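Local structure of autolysin E (Staphylococcus aureus, 4PI8) at residues A[98-103]-A[206-211]; A[107-112]-A[128-133]. The protein probably hydrolyses glycosidic bonds in the NAG-NAM polymers of peptidoglycan, as a glycosidase of the lysozyme clan. The protein carries 1 engineered substitution. All coordinates share one frame; numbering follows the deposited sequence.

Contact 1: A[98-103]-A[206-211]; sequences VIYLVS and KLMDKS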
loop_
_atom_site.group_PDB
_atom_site.type_symbol
_atom_site.label_atom_id
_atom_site.label_comp_id
_atom_site.label_asym_id
_atom_site.label_seq_id
_atom_site.Cartn_x
_atom_site.Cartn_y
_atom_site.Cartn_z
ATOM N N VAL A 98 3.070 7.417 -9.170
ATOM C CA VAL A 98 3.976 7.919 -8.132
ATOM C C VAL A 98 3.204 8.591 -6.997
ATOM O O VAL A 98 3.709 8.625 -5.850
ATOM C CB VAL A 98 5.060 8.893 -8.695
ATOM C CG1 VAL A 98 4.466 10.252 -9.087
ATOM C CG2 VAL A 98 6.231 9.015 -7.770
ATOM N N ILE A 99 2.033 9.137 -7.290
ATOM C CA ILE A 99 1.237 9.717 -6.204
ATOM C C ILE A 99 0.752 8.612 -5.248
ATOM O O ILE A 99 0.754 8.775 -4.018
ATOM C CB ILE A 99 0.150 10.626 -6.707
ATOM C CG1 ILE A 99 0.730 11.931 -7.265
ATOM C CG2 ILE A 99 -0.878 10.907 -5.628
ATOM C CD1 ILE A 99 -0.246 12.820 -7.988
ATOM N N TYR A 100 0.311 7.485 -5.810
ATOM C CA TYR A 100 -0.010 6.329 -5.019
ATOM C C TYR A 100 1.200 5.906 -4.227
ATOM O O TYR A 100 1.099 5.669 -3.010
ATOM C CB TYR A 100 -0.504 5.185 -5.936
ATOM C CG TYR A 100 -0.239 3.846 -5.313
ATOM C CD1 TYR A 100 -0.857 3.454 -4.143
ATOM C CD2 TYR A 100 0.755 3.019 -5.832
ATOM C CE1 TYR A 100 -0.506 2.289 -3.518
ATOM C CE2 TYR A 100 1.101 1.827 -5.233
ATOM C CZ TYR A 100 0.520 1.508 -4.040
ATOM O OH TYR A 100 0.934 0.353 -3.394
ATOM N N LEU A 101 2.373 5.811 -4.856
ATOM C CA LEU A 101 3.542 5.278 -4.188
ATOM C C LEU A 101 3.935 6.152 -2.989
ATOM O O LEU A 101 4.211 5.635 -1.879
ATOM C CB LEU A 101 4.715 5.152 -5.149
ATOM C CG LEU A 101 5.828 4.214 -4.782
ATOM C CD1 LEU A 101 5.375 2.772 -4.617
ATOM C CD2 LEU A 101 6.903 4.359 -5.844
ATOM N N VAL A 102 3.950 7.457 -3.180
ATOM C CA VAL A 102 4.244 8.397 -2.120
ATOM C C VAL A 102 3.222 8.238 -1.037
ATOM O O VAL A 102 3.547 8.229 0.164
ATOM C CB VAL A 102 4.286 9.847 -2.652
ATOM C CG1 VAL A 102 4.208 10.839 -1.500
ATOM C CG2 VAL A 102 5.569 10.045 -3.518
ATOM N N SER A 103 1.913 8.250 -1.408
ATOM C CA SER A 103 0.858 8.172 -0.414
ATOM C C SER A 103 0.929 6.919 0.420
ATOM O O SER A 103 0.742 6.946 1.651
ATOM C CB SER A 103 -0.541 8.346 -1.070
ATOM O OG SER A 103 -0.630 9.576 -1.795
ATOM N N LYS A 206 -7.144 8.951 0.665
ATOM C CA LYS A 206 -7.340 10.336 1.127
ATOM C C LYS A 206 -6.140 11.175 0.753
ATOM O O LYS A 206 -6.253 12.303 0.242
ATOM C CB LYS A 206 -7.556 10.350 2.615
ATOM C CG LYS A 206 -7.831 11.767 3.114
ATOM C CD LYS A 206 -8.179 11.839 4.593
ATOM C CE LYS A 206 -7.000 11.484 5.472
ATOM N NZ LYS A 206 -5.850 12.422 5.378
ATOM N N LEU A 207 -4.949 10.667 0.986
ATOM C CA LEU A 207 -3.745 11.388 0.613
ATOM C C LEU A 207 -3.615 11.529 -0.877
ATOM O O LEU A 207 -3.199 12.581 -1.381
ATOM C CB LEU A 207 -2.480 10.727 1.176
ATOM C CG LEU A 207 -2.396 10.631 2.693
ATOM C CD1 LEU A 207 -1.025 10.091 3.066
ATOM C CD2 LEU A 207 -2.640 11.994 3.365
ATOM N N MET A 208 -3.961 10.495 -1.639
ATOM C CA MET A 208 -3.904 10.586 -3.059
ATOM C C MET A 208 -4.811 11.674 -3.577
ATOM O O MET A 208 -4.420 12.429 -4.460
ATOM C CB MET A 208 -4.324 9.281 -3.745
ATOM C CG MET A 208 -3.285 8.183 -3.562
ATOM S SD MET A 208 -3.799 6.601 -4.291
ATOM C CE MET A 208 -3.807 7.047 -5.960
ATOM N N ASP A 209 -6.028 11.727 -3.040
ATOM C CA ASP A 209 -6.972 12.728 -3.551
ATOM C C ASP A 209 -6.439 14.145 -3.276
ATOM O O ASP A 209 -6.561 15.012 -4.158
ATOM C CB ASP A 209 -8.335 12.525 -2.906
ATOM C CG ASP A 209 -9.474 12.961 -3.816
ATOM O OD1 ASP A 209 -9.329 13.101 -5.043
ATOM O OD2 ASP A 209 -10.567 13.077 -3.245
ATOM N N LYS A 210 -5.899 14.356 -2.090
ATOM C CA LYS A 210 -5.339 15.668 -1.778
ATOM C C LYS A 210 -4.242 16.022 -2.800
ATOM O O LYS A 210 -4.160 17.150 -3.306
ATOM C CB LYS A 210 -4.834 15.679 -0.350
ATOM C CG LYS A 210 -4.631 17.026 0.299
ATOM C CD LYS A 210 -4.246 16.832 1.767
ATOM C CE LYS A 210 -5.444 16.904 2.661
ATOM N NZ LYS A 210 -5.020 16.968 4.081
ATOM N N SER A 211 -3.351 15.074 -3.111
ATOM C CA SER A 211 -2.249 15.371 -4.015
ATOM C C SER A 211 -2.755 15.585 -5.437
ATOM O O SER A 211 -2.241 16.460 -6.167
ATOM C CB SER A 211 -1.249 14.228 -3.966
ATOM O OG SER A 211 -0.707 14.081 -2.707
HETATM O O HOH W 1 0.530 12.189 -1.181
#

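Contact 2: A[107-112]-A[128-133]; sequences VATGNG and YNFFGI. Engineered in segment 107-112: Ala108 (natural residue Glu). With AMU (N-acetyl-beta-muramic acid), chain B.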
loop_
_atom_site.group_PDB
_atom_site.type_symbol
_atom_site.label_atom_id
_atom_site.label_comp_id
_atom_site.label_asym_id
_atom_site.label_seq_id
_atom_site.Cartn_x
_atom_site.Cartn_y
_atom_site.Cartn_z
ATOM N N VAL A 107 1.575 6.692 4.570
ATOM C CA VAL A 107 0.744 5.905 5.518
ATOM C C VAL A 107 1.580 4.887 6.235
ATOM O O VAL A 107 1.486 4.757 7.512
ATOM C CB VAL A 107 -0.453 5.291 4.743
ATOM C CG1 VAL A 107 -1.212 4.194 5.554
ATOM C CG2 VAL A 107 -1.366 6.421 4.279
ATOM N N ALA A 108 2.399 4.138 5.556
ATOM C CA ALA A 108 3.158 3.044 6.138
ATOM C C ALA A 108 4.297 3.506 7.067
ATOM O O ALA A 108 4.767 2.679 7.851
ATOM C CB ALA A 108 3.726 2.172 5.087
ATOM N N THR A 109 4.762 4.724 6.941
ATOM C CA THR A 109 5.915 5.195 7.703
ATOM C C THR A 109 5.556 6.291 8.686
ATOM O O THR A 109 6.441 6.973 9.230
ATOM C CB THR A 109 7.012 5.744 6.754
ATOM O OG1 THR A 109 6.564 6.886 6.031
ATOM C CG2 THR A 109 7.524 4.656 5.859
ATOM N N GLY A 110 4.262 6.615 8.832
ATOM C CA GLY A 110 3.928 7.704 9.712
ATOM C C GLY A 110 4.428 9.007 9.217
ATOM O O GLY A 110 5.115 9.760 9.906
ATOM N N ASN A 111 4.129 9.336 7.976
ATOM C CA ASN A 111 4.590 10.567 7.327
ATOM C C ASN A 111 6.099 10.680 7.307
ATOM O O ASN A 111 6.655 11.758 7.377
ATOM C CB ASN A 111 3.949 11.808 7.921
ATOM C CG ASN A 111 2.622 12.115 7.287
ATOM O OD1 ASN A 111 2.370 11.807 6.121
ATOM N ND2 ASN A 111 1.708 12.657 8.094
ATOM N N GLY A 112 6.741 9.566 7.159
ATOM C CA GLY A 112 8.207 9.470 7.124
ATOM C C GLY A 112 8.906 9.640 8.436
ATOM O O GLY A 112 10.140 9.587 8.505
ATOM N N TYR A 128 15.607 -1.176 5.594
ATOM C CA TYR A 128 14.501 -0.196 5.540
ATOM C C TYR A 128 13.330 -0.846 4.819
ATOM O O TYR A 128 13.497 -1.722 4.018
ATOM C CB TYR A 128 14.966 1.060 4.755
ATOM C CG TYR A 128 16.113 1.770 5.474
ATOM C CD1 TYR A 128 17.414 1.353 5.240
ATOM C CD2 TYR A 128 15.866 2.792 6.327
ATOM C CE1 TYR A 128 18.464 1.993 5.911
ATOM C CE2 TYR A 128 16.895 3.448 7.016
ATOM C CZ TYR A 128 18.194 2.999 6.784
ATOM O OH TYR A 128 19.264 3.645 7.426
ATOM N N ASN A 129 12.150 -0.374 5.203
ATOM C CA ASN A 129 10.896 -0.921 4.595
ATOM C C ASN A 129 9.862 0.166 4.714
ATOM O O ASN A 129 9.453 0.551 5.787
ATOM C CB ASN A 129 10.515 -2.142 5.412
ATOM C CG ASN A 129 9.376 -2.929 4.806
ATOM O OD1 ASN A 129 8.506 -2.424 4.097
ATOM N ND2 ASN A 129 9.415 -4.189 5.069
ATOM N N PHE A 130 9.439 0.697 3.540
ATOM C CA PHE A 130 8.535 1.814 3.534
ATOM C C PHE A 130 7.099 1.504 3.068
ATOM O O PHE A 130 6.305 2.414 2.904
ATOM C CB PHE A 130 9.103 2.950 2.643
ATOM C CG PHE A 130 10.410 3.540 3.100
ATOM C CD1 PHE A 130 10.768 3.593 4.424
ATOM C CD2 PHE A 130 11.262 4.050 2.154
ATOM C CE1 PHE A 130 12.000 4.130 4.816
ATOM C CE2 PHE A 130 12.440 4.660 2.543
ATOM C CZ PHE A 130 12.819 4.674 3.861
ATOM N N PHE A 131 6.830 0.208 2.866
ATOM C CA PHE A 131 5.518 -0.186 2.336
ATOM C C PHE A 131 4.852 -1.309 3.121
ATOM O O PHE A 131 3.981 -2.008 2.549
ATOM C CB PHE A 131 5.556 -0.449 0.827
ATOM C CG PHE A 131 6.135 0.692 0.030
ATOM C CD1 PHE A 131 5.330 1.711 -0.412
ATOM C CD2 PHE A 131 7.474 0.720 -0.248
ATOM C CE1 PHE A 131 5.810 2.779 -1.134
ATOM C CE2 PHE A 131 8.004 1.766 -0.943
ATOM C CZ PHE A 131 7.189 2.809 -1.381
ATOM N N GLY A 132 5.291 -1.549 4.340
ATOM C CA GLY A 132 4.673 -2.600 5.121
ATOM C C GLY A 132 4.808 -3.951 4.517
ATOM O O GLY A 132 3.823 -4.755 4.603
ATOM N N ILE A 133 5.925 -4.348 3.935
ATOM C CA ILE A 133 6.113 -5.557 3.213
ATOM C C ILE A 133 6.757 -6.612 4.108
ATOM O O ILE A 133 7.924 -6.477 4.531
ATOM C CB ILE A 133 6.918 -5.357 1.912
ATOM C CG1 ILE A 133 6.190 -4.356 0.999
ATOM C CG2 ILE A 133 7.172 -6.650 1.186
ATOM C CD1 ILE A 133 7.031 -3.772 -0.100
HETATM C C1 AMU B . 0.042 -7.809 5.834
HETATM C C2 AMU B . 0.909 -8.507 4.827
HETATM C C3 AMU B . 0.151 -9.694 4.211
HETATM C C4 AMU B . -0.355 -10.597 5.360
HETATM C C5 AMU B . -1.058 -9.764 6.393
HETATM C C6 AMU B . -1.543 -10.619 7.567
HETATM C C7 AMU B . 2.489 -7.591 3.123
HETATM C C8 AMU B . 2.597 -6.654 1.940
HETATM C C9 AMU B . 0.635 -10.251 1.917
HETATM C C10 AMU B . 1.859 -10.381 1.096
HETATM C C11 AMU B . -0.423 -11.273 1.511
HETATM O O1 AMU B . 0.735 -6.738 6.454
HETATM O O3 AMU B . 0.961 -10.430 3.299
HETATM O O4 AMU B . -1.214 -11.555 4.720
HETATM O O5 AMU B . -0.205 -8.758 6.878
HETATM O O6 AMU B . -2.378 -9.890 8.473
HETATM O O7 AMU B . 3.457 -8.187 3.545
HETATM O O10 AMU B . 1.939 -9.786 -0.019
HETATM O O11 AMU B . 2.815 -11.150 1.517
HETATM N N2 AMU B . 1.303 -7.602 3.718
#

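Contact 1: A[98-103]-A[206-211]
Met208 lies against Ser103 and Tyr100, reaching from one helix to the wall of the other. Its CG packs on the serine, with Met208 CG 3.5 Å from Ser103 OG, and the chain then continues toward the start of the tyrosine side chain. A bend at chi3 (66°) places CE there, and Met208 CE comes to 3.8 Å from Tyr100 CB, while SD lies at the edge of the Tyr100 ring, near its plane. Beside this, Leu207 CB packs on Ser103 CB at 3.8 Å. Toward the N-terminal end of 98-103, Ile99 CG2 meets Ser211 CB at 3.7 Å and also touches the backbone of Met208 at CA. With small serine side chains at two of these points, the axes of 98-103 and 206-211 come within 8.9 Å, with 132° between their N-to-C directions, a steeply inclined packing of two helices in the buried part of this helix-rich, lysozyme-like domain. Ser103 OG turns back along its own helix and donates to Ile99 O at 2.7 Å, tilted 33° from the carbonyl plane; the same oxygen takes Ser103 N from the opposite face, so two donors grip it. A water donates to Ser103 OG at 2.9 Å and is also hydrogen-bonded to Ser211 OG at 2.7 Å, bridging the helices where the side chains do not bond directly. Farther out, the hydroxyl of Tyr100 is hydrogen-bonded to His104 ND1, one turn on in the helix, and the two rings meet with inclined planes. Met54 packs on Met208 from a loop, and Leu73 of helix 67-74 touches Ser211.

Contact 2: A[107-112]-A[128-133]
Ala108 and Thr109 pass Phe131 and Phe130 in opposite chain directions, the Ala108 and Phe131 CA atoms 5.5 Å apart. Segment 107-112 leaves helical geometry at Thr109, and 128-133 is irregular throughout. Ala108, an engineered substitution for glutamate, points its CB at the other backbone, 3.4 Å from Phe130 O, a carbonyl buried here without a partner in the model. Thr109 CG2 meets the Phe130 ring obliquely, 3.7 Å from Phe130 CD1. With chi1 at 64°, Thr109 OG1 lies between its own N and carbonyl carbon; it accepts from Gly112 N at 2.9 Å, an ST motif, and is also hydrogen-bonded to Ala105 O. Across the contact, the Asn129 amide braces its own loop. Its OD1 takes an almost straight bond (178°) from Ile133 N at 3.2 Å, and ND2 donates in the amide plane to Ile133 O at 2.8 Å. Asn129 thus holds Ile133, and with it probably the preceding Gly132, both of which line the glycan pocket; Gly132 O lies 3.5 Å from C7 of the muramic acid acetamido group. A catalytic glutamate, here replaced by Ala108, at the C-terminal end of a helix beside the sugar cleft is the arrangement of lysozyme-like glycosidases.

In the fold
After the N-terminal hairpin 26-29/32-35 and helices including 67-74 and 84-94, the chain enters helix 98-108, whose early turns supply one side of contact 1 and whose C-terminal end begins contact 2. After the helix, the chain passes through the hairpin of strands 120-122 and 125-127 and returns at 128-133, so contact 2 closes a short loop. The chain then runs through helices 138-143, 147-150, 156-172 and 179-184 before helix 200-215 comes back to close contact 1, whose far longer loop encloses the other. The two contacts also touch: Phe131 packs on Leu101, and Leu207 on Val107. Helix 98-108 thereby joins the last helix, 200-215, to the pocket loop.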